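Local coordinates for glutathione S-transferase family protein (Pseudomonas putida, PDB 3LXZ) that probably catalyses the conjugation of reduced glutathione to a wide range of hydrophobic electrophiles, as a member of the glutathione S-transferase superfamily, at residues V10-Y13 against Y14-K18. Numbering follows the deposited sequence.
Sequences VSNY and YNMVK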
ATOM      1  N   VAL A  10       2.128 -19.585   8.455  1.00 17.62           N
ATOM      2  CA  VAL A  10       1.543 -19.834   7.140  1.00 18.18           C
ATOM      3  C   VAL A  10       1.371 -18.470   6.417  1.00 18.75           C
ATOM      4  O   VAL A  10       1.228 -18.438   5.178  1.00 19.94           O
ATOM      5  CB  VAL A  10       0.222 -20.635   7.236  1.00 18.82           C
ATOM      6  CG1 VAL A  10      -0.434 -20.865   5.843  1.00 20.31           C
ATOM      7  CG2 VAL A  10       0.455 -22.002   7.927  1.00 18.37           C
ATOM      8  N   SER A  11       1.423 -17.358   7.172  1.00 18.01           N
ATOM      9  CA  SER A  11       1.192 -16.021   6.573  1.00 17.23           C
ATOM     10  C   SER A  11       2.411 -15.536   5.794  1.00 17.46           C
ATOM     11  O   SER A  11       3.493 -15.382   6.368  1.00 15.91           O
ATOM     12  CB  SER A  11       0.840 -14.970   7.629  1.00 17.15           C
ATOM     13  OG  SER A  11       0.973 -13.674   7.032  1.00 16.71           O
ATOM     14  N   ASN A  12       2.229 -15.274   4.499  1.00 16.70           N
ATOM     15  CA  ASN A  12       3.313 -14.720   3.690  1.00 16.97           C
ATOM     16  C   ASN A  12       3.841 -13.365   4.197  1.00 16.45           C
ATOM     17  O   ASN A  12       5.058 -13.171   4.293  1.00 16.86           O
ATOM     18  CB  ASN A  12       2.937 -14.688   2.201  1.00 16.48           C
ATOM     19  CG  ASN A  12       1.780 -13.719   1.885  1.00 19.39           C
ATOM     20  OD1 ASN A  12       0.883 -13.497   2.699  1.00 18.58           O
ATOM     21  ND2 ASN A  12       1.813 -13.155   0.682  1.00 18.69           N
ATOM     22  N   TYR A  13       2.942 -12.462   4.590  1.00 16.41           N
ATOM     23  CA  TYR A  13       3.369 -11.159   5.123  1.00 16.24           C
ATOM     24  C   TYR A  13       4.151 -11.334   6.441  1.00 15.90           C
ATOM     25  O   TYR A  13       5.098 -10.613   6.701  1.00 15.90           O
ATOM     26  CB  TYR A  13       2.141 -10.280   5.365  1.00 16.21           C
ATOM     27  CG  TYR A  13       1.538  -9.665   4.118  1.00 15.40           C
ATOM     28  CD1 TYR A  13       2.128  -8.563   3.498  1.00 17.01           C
ATOM     29  CD2 TYR A  13       0.344 -10.171   3.573  1.00 19.39           C
ATOM     30  CE1 TYR A  13       1.566  -7.990   2.360  1.00 17.94           C
ATOM     31  CE2 TYR A  13      -0.237  -9.603   2.436  1.00 17.29           C
ATOM     32  CZ  TYR A  13       0.373  -8.520   1.840  1.00 18.05           C
ATOM     33  OH  TYR A  13      -0.184  -7.963   0.711  1.00 18.84           O
ATOM     34  N   TYR A  14       3.769 -12.317   7.254  1.00 15.42           N
ATOM     35  CA  TYR A  14       4.514 -12.619   8.489  1.00 15.29           C
ATOM     36  C   TYR A  14       5.913 -13.114   8.108  1.00 14.63           C
ATOM     37  O   TYR A  14       6.914 -12.683   8.701  1.00 13.90           O
ATOM     38  CB  TYR A  14       3.762 -13.681   9.294  1.00 15.27           C
ATOM     39  CG  TYR A  14       4.444 -14.213  10.566  1.00 15.55           C
ATOM     40  CD1 TYR A  14       4.305 -13.549  11.787  1.00 14.93           C
ATOM     41  CD2 TYR A  14       5.146 -15.430  10.552  1.00 19.00           C
ATOM     42  CE1 TYR A  14       4.858 -14.084  12.984  1.00 16.96           C
ATOM     43  CE2 TYR A  14       5.729 -15.975  11.751  1.00 16.57           C
ATOM     44  CZ  TYR A  14       5.588 -15.294  12.934  1.00 18.03           C
ATOM     45  OH  TYR A  14       6.156 -15.813  14.083  1.00 18.60           O
ATOM     46  N   ASN A  15       5.970 -14.012   7.128  1.00 15.40           N
ATOM     47  CA  ASN A  15       7.258 -14.600   6.736  1.00 15.77           C
ATOM     48  C   ASN A  15       8.265 -13.574   6.198  1.00 16.43           C
ATOM     49  O   ASN A  15       9.484 -13.694   6.404  1.00 16.77           O
ATOM     50  CB  ASN A  15       7.053 -15.816   5.814  1.00 15.71           C
ATOM     51  CG  ASN A  15       6.592 -17.048   6.585  1.00 15.62           C
ATOM     52  OD1 ASN A  15       6.888 -17.194   7.780  1.00 15.90           O
ATOM     53  ND2 ASN A  15       5.873 -17.938   5.911  1.00 16.01           N
HETATM   54  N   MSE A  16       7.746 -12.537   5.548  1.00 16.16           N
HETATM   55  CA  MSE A  16       8.562 -11.414   5.088  1.00 15.70           C
HETATM   56  C   MSE A  16       9.249 -10.701   6.245  1.00 15.79           C
HETATM   57  O   MSE A  16      10.450 -10.471   6.181  1.00 15.06           O
HETATM   58  CB  MSE A  16       7.695 -10.435   4.273  1.00 16.58           C
HETATM   59  CG  MSE A  16       7.147 -10.952   2.925  1.00 15.51           C
HETATM   60 SE   MSE A  16       5.833  -9.588   2.368  1.00 17.99          SE
HETATM   61  CE  MSE A  16       4.533 -10.684   1.339  1.00 17.95           C
ATOM     62  N   VAL A  17       8.511 -10.368   7.306  1.00 16.25           N
ATOM     63  CA  VAL A  17       9.160  -9.765   8.465  1.00 15.17           C
ATOM     64  C   VAL A  17      10.134 -10.739   9.120  1.00 15.59           C
ATOM     65  O   VAL A  17      11.252 -10.344   9.471  1.00 16.72           O
ATOM     66  CB  VAL A  17       8.150  -9.217   9.451  1.00 14.22           C
ATOM     67  CG1 VAL A  17       8.886  -8.564  10.649  1.00 14.29           C
ATOM     68  CG2 VAL A  17       7.311  -8.120   8.701  1.00 13.63           C
ATOM     69  N   LYS A  18       9.702 -11.986   9.284  1.00 15.35           N
ATOM     70  CA  LYS A  18      10.538 -13.019   9.899  1.00 15.39           C
ATOM     71  C   LYS A  18      11.876 -13.171   9.174  1.00 16.11           C
ATOM     72  O   LYS A  18      12.950 -13.191   9.836  1.00 14.21           O
ATOM     73  CB  LYS A  18       9.761 -14.325   9.964  1.00 15.08           C
ATOM     74  CG  LYS A  18      10.490 -15.526  10.568  1.00 16.88           C
ATOM     75  CD  LYS A  18       9.439 -16.605  10.916  1.00 16.00           C
ATOM     76  CE  LYS A  18      10.056 -17.903  11.449  1.00 15.73           C
ATOM     77  NZ  LYS A  18       8.970 -18.914  11.638  1.00 17.44           N
TER
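Ser11 caps the first turn of helix 12-23: its OG accepts a hydrogen bond from Tyr14 N at 3.1 Å, with an N-H...O angle of 162°. Its first torsion, 165°, turns the hydroxyl away from the serine's own N, so that OG faces Tyr14 N. The main-chain bonds then start from the cap residue itself, Asn15 N donating to Ser11 O at 2.9 Å and Met16 N to Asn12 O at 3.0 Å; the next one, Val17 N to Tyr13 O, is weak.

Van der Waals packing runs along one flank. Met16, a selenomethionine, extends beside Tyr13 and lays its terminal methyl over one face of the ring, CE 4.2 Å from the centroid and 25° off the normal, a CH-pi contact; SE sits obliquely, completing a Met-aromatic pair. Met16 CE also brushes Asn12 ND2 at 3.7 Å.

The polar ends are satisfied by residues outside the turn: Asn12 ND2 and Tyr13 OH both hydrogen-bond Glu102 of helix 84-106, and ND2 also Phe161 O; Tyr14 OH hydrogen-bonds Glu30. This is the start of the helix in the beta-alpha-beta unit of the thioredoxin-like domain. Ser11 belongs to the glutathione site, empty in this chain, and the capping bond holds its hydroxyl in place at the helix start.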